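Local coordinates for protein integral membrane indolylacetylinositol arabinosyltransferase EmbB (PDB 7BVC) that probably polymerises arabinose into the arabinan of cell-wall arabinogalactan as a membrane-embedded arabinosyltransferase, and binds the anti-tuberculosis drug ethambutol, at residues L560-I564 and V588-M592; D144-E149 and D160-L164; I44-P48 and K222-M226. All coordinates share one frame. Residues are numbered along the deposited sequence.

Contact 1: residues L560-I564 and V588-M592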
loop_
_atom_site.group_PDB
_atom_site.type_symbol
_atom_site.label_atom_id
_atom_site.label_comp_id
_atom_site.label_asym_id
_atom_site.label_seq_id
_atom_site.Cartn_x
_atom_site.Cartn_y
_atom_site.Cartn_z
ATOM N N LEU B 560 21.187 3.441 26.894
ATOM C CA LEU B 560 19.770 3.579 26.566
ATOM C C LEU B 560 19.573 3.828 25.074
ATOM O O LEU B 560 18.711 3.209 24.435
ATOM C CB LEU B 560 19.159 4.707 27.393
ATOM C CG LEU B 560 17.649 4.906 27.287
ATOM C CD1 LEU B 560 16.918 3.759 27.961
ATOM C CD2 LEU B 560 17.254 6.235 27.901
ATOM N N MET B 561 20.364 4.737 24.501
ATOM C CA MET B 561 20.296 4.970 23.062
ATOM C C MET B 561 20.702 3.724 22.288
ATOM O O MET B 561 20.114 3.411 21.244
ATOM C CB MET B 561 21.180 6.156 22.681
ATOM C CG MET B 561 20.768 7.463 23.332
ATOM S SD MET B 561 21.649 8.885 22.669
ATOM C CE MET B 561 22.712 9.292 24.048
ATOM N N GLY B 562 21.708 2.999 22.783
ATOM C CA GLY B 562 22.081 1.748 22.149
ATOM C C GLY B 562 20.946 0.743 22.139
ATOM O O GLY B 562 20.708 0.074 21.133
ATOM N N ILE B 563 20.224 0.631 23.257
ATOM C CA ILE B 563 19.088 -0.284 23.325
ATOM C C ILE B 563 17.994 0.140 22.357
ATOM O O ILE B 563 17.398 -0.697 21.670
ATOM C CB ILE B 563 18.558 -0.382 24.767
ATOM C CG1 ILE B 563 19.570 -1.101 25.653
ATOM C CG2 ILE B 563 17.214 -1.089 24.802
ATOM C CD1 ILE B 563 19.236 -1.048 27.109
ATOM N N ILE B 564 17.705 1.440 22.283
ATOM C CA ILE B 564 16.643 1.897 21.389
ATOM C C ILE B 564 17.004 1.621 19.932
ATOM O O ILE B 564 16.168 1.150 19.146
ATOM C CB ILE B 564 16.342 3.386 21.625
ATOM C CG1 ILE B 564 15.809 3.603 23.041
ATOM C CG2 ILE B 564 15.338 3.891 20.607
ATOM C CD1 ILE B 564 15.393 5.025 23.319
ATOM N N VAL B 588 10.915 2.640 26.984
ATOM C CA VAL B 588 12.166 3.231 26.524
ATOM C C VAL B 588 11.945 4.650 26.013
ATOM O O VAL B 588 12.807 5.516 26.197
ATOM C CB VAL B 588 12.835 2.330 25.468
ATOM C CG1 VAL B 588 13.047 0.937 26.033
ATOM C CG2 VAL B 588 12.007 2.267 24.200
ATOM N N GLY B 589 10.796 4.935 25.400
ATOM C CA GLY B 589 10.490 6.306 25.045
ATOM C C GLY B 589 10.250 7.210 26.232
ATOM O O GLY B 589 10.647 8.379 26.188
ATOM N N GLY B 590 9.631 6.696 27.290
ATOM C CA GLY B 590 9.461 7.458 28.508
ATOM C C GLY B 590 10.785 7.747 29.178
ATOM O O GLY B 590 10.960 8.799 29.797
ATOM N N ALA B 591 11.731 6.813 29.062
ATOM C CA ALA B 591 13.066 7.037 29.604
ATOM C C ALA B 591 13.914 7.946 28.724
ATOM O O ALA B 591 14.831 8.598 29.234
ATOM C CB ALA B 591 13.789 5.706 29.801
ATOM N N MET B 592 13.635 7.998 27.422
ATOM C CA MET B 592 14.383 8.875 26.530
ATOM C C MET B 592 13.868 10.307 26.574
ATOM O O MET B 592 14.654 11.250 26.422
ATOM C CB MET B 592 14.317 8.341 25.098
ATOM C CG MET B 592 15.329 8.961 24.157
ATOM S SD MET B 592 16.992 8.326 24.415
ATOM C CE MET B 592 17.880 9.845 24.734
#

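Contact 2: residues D144-E149 and D160-L164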
loop_
_atom_site.group_PDB
_atom_site.type_symbol
_atom_site.label_atom_id
_atom_site.label_comp_id
_atom_site.label_asym_id
_atom_site.label_seq_id
_atom_site.Cartn_x
_atom_site.Cartn_y
_atom_site.Cartn_z
ATOM N N ASP B 144 -19.778 -60.116 -13.257
ATOM C CA ASP B 144 -18.350 -60.368 -13.119
ATOM C C ASP B 144 -17.643 -59.436 -12.149
ATOM O O ASP B 144 -16.504 -59.734 -11.765
ATOM C CB ASP B 144 -17.647 -60.299 -14.485
ATOM C CG ASP B 144 -17.834 -58.960 -15.181
ATOM O OD1 ASP B 144 -18.230 -57.973 -14.528
ATOM O OD2 ASP B 144 -17.574 -58.895 -16.402
ATOM N N CYS B 145 -18.295 -58.362 -11.715
ATOM C CA CYS B 145 -17.674 -57.438 -10.765
ATOM C C CYS B 145 -17.750 -57.976 -9.334
ATOM O O CYS B 145 -18.759 -58.561 -8.940
ATOM C CB CYS B 145 -18.337 -56.061 -10.847
ATOM S SG CYS B 145 -17.175 -54.680 -10.961
ATOM N N GLN B 146 -16.684 -57.778 -8.560
ATOM C CA GLN B 146 -16.647 -58.248 -7.181
ATOM C C GLN B 146 -16.662 -57.105 -6.179
ATOM O O GLN B 146 -17.486 -57.108 -5.260
ATOM C CB GLN B 146 -15.409 -59.133 -6.952
ATOM C CG GLN B 146 -15.412 -60.440 -7.725
ATOM C CD GLN B 146 -14.258 -61.343 -7.337
ATOM O OE1 GLN B 146 -13.173 -61.265 -7.911
ATOM N NE2 GLN B 146 -14.488 -62.203 -6.352
ATOM N N ARG B 147 -15.781 -56.119 -6.340
ATOM C CA ARG B 147 -15.662 -55.017 -5.398
ATOM C C ARG B 147 -15.213 -53.774 -6.153
ATOM O O ARG B 147 -14.993 -53.803 -7.367
ATOM C CB ARG B 147 -14.671 -55.346 -4.274
ATOM C CG ARG B 147 -15.130 -56.407 -3.292
ATOM C CD ARG B 147 -13.989 -56.831 -2.388
ATOM N NE ARG B 147 -13.239 -57.946 -2.955
ATOM C CZ ARG B 147 -11.945 -57.904 -3.250
ATOM N NH1 ARG B 147 -11.345 -58.967 -3.767
ATOM N NH2 ARG B 147 -11.248 -56.799 -3.027
ATOM N N ILE B 148 -15.089 -52.673 -5.415
ATOM C CA ILE B 148 -14.482 -51.432 -5.887
ATOM C C ILE B 148 -13.711 -50.848 -4.713
ATOM O O ILE B 148 -14.299 -50.576 -3.661
ATOM C CB ILE B 148 -15.521 -50.417 -6.397
ATOM C CG1 ILE B 148 -16.283 -50.965 -7.604
ATOM C CG2 ILE B 148 -14.847 -49.108 -6.755
ATOM C CD1 ILE B 148 -17.461 -50.119 -8.017
ATOM N N GLU B 149 -12.408 -50.652 -4.886
ATOM C CA GLU B 149 -11.523 -50.262 -3.793
ATOM C C GLU B 149 -10.860 -48.933 -4.126
ATOM O O GLU B 149 -10.120 -48.837 -5.105
ATOM C CB GLU B 149 -10.484 -51.350 -3.529
ATOM C CG GLU B 149 -11.093 -52.610 -2.930
ATOM C CD GLU B 149 -10.092 -53.730 -2.765
ATOM O OE1 GLU B 149 -8.981 -53.624 -3.324
ATOM O OE2 GLU B 149 -10.418 -54.718 -2.074
ATOM N N ASP B 160 -9.766 -49.439 -7.833
ATOM C CA ASP B 160 -9.669 -50.772 -8.399
ATOM C C ASP B 160 -11.065 -51.353 -8.567
ATOM O O ASP B 160 -11.945 -51.139 -7.728
ATOM C CB ASP B 160 -8.844 -51.699 -7.503
ATOM C CG ASP B 160 -7.410 -51.247 -7.364
ATOM O OD1 ASP B 160 -6.910 -50.576 -8.284
ATOM O OD2 ASP B 160 -6.782 -51.563 -6.336
ATOM N N PHE B 161 -11.237 -52.126 -9.634
ATOM C CA PHE B 161 -12.531 -52.681 -10.012
ATOM C C PHE B 161 -12.435 -54.197 -10.087
ATOM O O PHE B 161 -12.777 -54.790 -11.115
ATOM C CB PHE B 161 -12.999 -52.117 -11.353
ATOM C CG PHE B 161 -13.654 -50.773 -11.254
ATOM C CD1 PHE B 161 -12.902 -49.613 -11.281
ATOM C CD2 PHE B 161 -15.028 -50.669 -11.143
ATOM C CE1 PHE B 161 -13.508 -48.377 -11.193
ATOM C CE2 PHE B 161 -15.637 -49.437 -11.054
ATOM C CZ PHE B 161 -14.876 -48.291 -11.080
ATOM N N VAL B 162 -11.964 -54.816 -9.003
ATOM C CA VAL B 162 -11.581 -56.225 -8.958
ATOM C C VAL B 162 -12.605 -57.101 -9.667
ATOM O O VAL B 162 -13.806 -57.022 -9.391
ATOM C CB VAL B 162 -11.400 -56.687 -7.502
ATOM C CG1 VAL B 162 -10.764 -58.063 -7.454
ATOM C CG2 VAL B 162 -10.575 -55.676 -6.722
ATOM N N GLY B 163 -12.127 -57.939 -10.584
ATOM C CA GLY B 163 -12.972 -58.754 -11.423
ATOM C C GLY B 163 -13.067 -58.281 -12.858
ATOM O O GLY B 163 -13.387 -59.084 -13.742
ATOM N N LEU B 164 -12.797 -57.006 -13.109
ATOM C CA LEU B 164 -12.871 -56.425 -14.440
ATOM C C LEU B 164 -11.475 -56.234 -15.019
ATOM O O LEU B 164 -10.498 -56.042 -14.291
ATOM C CB LEU B 164 -13.599 -55.080 -14.407
ATOM C CG LEU B 164 -15.093 -55.070 -14.727
ATOM C CD1 LEU B 164 -15.889 -55.707 -13.603
ATOM C CD2 LEU B 164 -15.572 -53.651 -14.988
#

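Contact 3: residues I44-P48 and K222-M226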
loop_
_atom_site.group_PDB
_atom_site.type_symbol
_atom_site.label_atom_id
_atom_site.label_comp_id
_atom_site.label_asym_id
_atom_site.label_seq_id
_atom_site.Cartn_x
_atom_site.Cartn_y
_atom_site.Cartn_z
ATOM N N ILE B 44 15.044 -32.252 25.865
ATOM C CA ILE B 44 13.586 -32.213 25.999
ATOM C C ILE B 44 12.894 -32.243 24.645
ATOM O O ILE B 44 11.909 -32.981 24.497
ATOM C CB ILE B 44 13.164 -31.018 26.867
ATOM C CG1 ILE B 44 13.937 -31.019 28.184
ATOM C CG2 ILE B 44 11.673 -31.059 27.139
ATOM C CD1 ILE B 44 13.671 -32.233 29.038
ATOM N N PRO B 45 13.323 -31.492 23.625
ATOM C CA PRO B 45 12.686 -31.637 22.307
ATOM C C PRO B 45 12.843 -33.019 21.700
ATOM O O PRO B 45 12.115 -33.345 20.755
ATOM C CB PRO B 45 13.392 -30.576 21.455
ATOM C CG PRO B 45 13.865 -29.572 22.427
ATOM C CD PRO B 45 14.253 -30.346 23.644
ATOM N N LEU B 46 13.754 -33.842 22.206
ATOM C CA LEU B 46 14.016 -35.170 21.659
ATOM C C LEU B 46 13.804 -36.197 22.766
ATOM O O LEU B 46 14.762 -36.627 23.413
ATOM C CB LEU B 46 15.440 -35.242 21.108
ATOM C CG LEU B 46 15.804 -34.234 20.020
ATOM C CD1 LEU B 46 17.281 -34.316 19.682
ATOM C CD2 LEU B 46 14.958 -34.458 18.790
ATOM N N LEU B 47 12.552 -36.617 22.959
ATOM C CA LEU B 47 12.214 -37.572 24.005
ATOM C C LEU B 47 10.855 -38.158 23.673
ATOM O O LEU B 47 10.011 -37.440 23.118
ATOM C CB LEU B 47 12.192 -36.914 25.391
ATOM C CG LEU B 47 13.480 -36.980 26.220
ATOM C CD1 LEU B 47 13.370 -36.139 27.480
ATOM C CD2 LEU B 47 13.845 -38.412 26.566
ATOM N N PRO B 48 10.602 -39.430 23.982
ATOM C CA PRO B 48 9.345 -40.055 23.561
ATOM C C PRO B 48 8.126 -39.347 24.132
ATOM O O PRO B 48 8.148 -38.820 25.246
ATOM C CB PRO B 48 9.461 -41.487 24.101
ATOM C CG PRO B 48 10.496 -41.412 25.167
ATOM C CD PRO B 48 11.462 -40.370 24.717
ATOM N N LYS B 222 10.037 -38.009 29.825
ATOM C CA LYS B 222 10.034 -36.593 29.483
ATOM C C LYS B 222 9.577 -35.711 30.636
ATOM O O LYS B 222 9.808 -34.499 30.593
ATOM C CB LYS B 222 9.145 -36.351 28.262
ATOM C CG LYS B 222 9.514 -35.116 27.460
ATOM C CD LYS B 222 8.468 -34.806 26.406
ATOM C CE LYS B 222 8.864 -33.594 25.584
ATOM N NZ LYS B 222 7.747 -33.117 24.727
ATOM N N LEU B 223 8.938 -36.280 31.656
ATOM C CA LEU B 223 8.582 -35.523 32.851
ATOM C C LEU B 223 9.705 -35.533 33.878
ATOM O O LEU B 223 9.975 -34.508 34.514
ATOM C CB LEU B 223 7.304 -36.086 33.474
ATOM C CG LEU B 223 5.983 -35.504 32.975
ATOM C CD1 LEU B 223 4.812 -36.256 33.579
ATOM C CD2 LEU B 223 5.895 -34.022 33.296
ATOM N N ALA B 224 10.364 -36.681 34.055
ATOM C CA ALA B 224 11.520 -36.736 34.942
ATOM C C ALA B 224 12.675 -35.907 34.400
ATOM O O ALA B 224 13.506 -35.423 35.176
ATOM C CB ALA B 224 11.955 -38.185 35.150
ATOM N N ALA B 225 12.749 -35.732 33.082
ATOM C CA ALA B 225 13.775 -34.885 32.491
ATOM C C ALA B 225 13.382 -33.416 32.451
ATOM O O ALA B 225 14.257 -32.563 32.269
ATOM C CB ALA B 225 14.106 -35.362 31.075
ATOM N N MET B 226 12.097 -33.099 32.609
ATOM C CA MET B 226 11.658 -31.714 32.710
ATOM C C MET B 226 11.708 -31.195 34.137
ATOM O O MET B 226 11.996 -30.012 34.350
ATOM C CB MET B 226 10.234 -31.563 32.169
ATOM C CG MET B 226 10.157 -31.305 30.675
ATOM S SD MET B 226 8.505 -31.596 30.016
ATOM C CE MET B 226 7.524 -30.590 31.122
#

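Contact 1: residues L560-I564 and V588-M592
Leu560 reaches across to Ala591 and Met592 with its CD2 methyl. Leu560 CD2 lies 3.6 Å from Ala591 O and 4.0 Å from Ala591 CB. Leu560 CD2 is also 4.1 Å from Met592 SD. One turn further on, Ile564 packs in the same direction. Ile564 CG1 is 4.0 Å from Val588 CB, and Ile564 CD1 is 3.8 Å from Met592 SD. Met592 thus touches, through its sulfur, two residues spaced i, i+4 on the facing helix. Its tip goes further, with Met592 CE 4.0 Å from Met561 CG. The register runs backwards: Leu560 faces Met592 and Ile564 faces Val588. This fits a roughly antiparallel pair, with 145° between the two N-to-C directions. The axes are 10.6 Å apart at closest approach, and the space between holds Leu560, Ile564 and Met592. The contact buries 314 Å², mainly by apolar side chains, some of them against backbone carbonyls. Both segments lie in predicted transmembrane helices of the GT-C-like region. Each backbone bonds within its own helix: Ile564 N donates to Leu560 O at 3.0 Å, and Met592 N to Val588 O at 2.9 Å. Bound cardiolipin touches Gly562, so the 560-564 segment also borders a lipid site. Helix 527-545 packs against Met561, Ile564 and Met592 through Leu540, Met543, Leu536 and Ser539, while helix 342-355 meets Ala591 through Leu351 and Val355.

Contact 2: residues D144-E149 and D160-L164
In the concanavalin-like domain, these segments form a single antiparallel bridge, followed within 160-164 by a type II beta turn. Glu149 and Asp160 are the hydrogen-bonded pair, and their backbone groups satisfy each other. Glu149 N donates to Asp160 O at 2.9 Å, and Asp160 N donates to Glu149 O at 2.8 Å. Asp160 O also receives a CA-H...O contact from Ile148 CA at 3.1 Å. Further along, Gln146 N donates to Val162 O at 3.1 Å. Arg147 O lies between these bonds but stays 3.6 Å from Val162 N. The turn spans Phe161 to Leu164, with Leu164 N bonded to Phe161 O at 3.0 Å. Gly163 has a positive phi of 106°, and a CB would clash with Asp144 O. Arg147 NH2 forms a salt bridge with Glu149 OE2 at 2.4 Å. Val162 CB lies over one face of the guanidinium. The carboxylates of Glu149 and Asp160 come close as like charges, and Asp160 has a long, weak ion pair with Arg177. Ile148 CG2 lies over one face of the Phe161 ring, with Ile148 CD1 3.6 Å from Phe161 CE2. Cys145 is disulfide-bonded to Cys85, and Cys145 SG lies 3.1 Å from Leu164 CD1.

Contact 3: residues I44-P48 and K222-M226
An irregular segment leading into strand 49-55 packs here against the 222-226 segment. The contact joins the two connections between the membrane region and the concanavalin-like domain. Ile44 comes first. Ile44 CD1 lies 3.8 Å from Ala225 CB and 3.3 Å from Ala225 O, and Ile44 CG2 lies 3.9 Å from Met226 CG. Pro45 and Leu46 turn away from the 222-226 segment and pack on Ile485, with Pro45 also touching Phe480 and Leu46 touching Leu1072. At Leu47 the chain faces that segment again. Leu47 CB is 3.8 Å from Lys222 CG, and Leu47 CD1 is 3.8 Å from Ala225 CB. Ala225 thus receives both Ile44 and Leu47. Pro48 approaches through its backbone, with Pro48 O 4.0 Å from Lys222 CB; that carbonyl accepts a hydrogen bond from Thr219. The Lys222 side chain is fully extended, so its methylenes run along the 44-48 segment. This carries NZ beyond the contact to a hydrogen bond with Phe480 O. Just before that amino group, Lys222 CE lies 3.3 Å from Ile44 O.

From the N terminus, the chain reaches residues 44-48 first. Contact 3 closes there only when residues 222-226 return, 174 residues later. The excursion between them contains the concanavalin-like domain and, within it, contact 2, which spans a gap of just 11 residues. Contact 2 joins strand 147-149 to the loop after strand 157-159, and contact 3 ties the domain's entry to its exit. Contact 1 follows in series, in the predicted transmembrane region, and joins two helices close in sequence. None of the three cross or touch. Between centres, contacts 1 and 2 are about 75 Å apart, on opposite sides of the chain's centre. Contact 3 is about 40 Å from contact 1 and about 49 Å from contact 2.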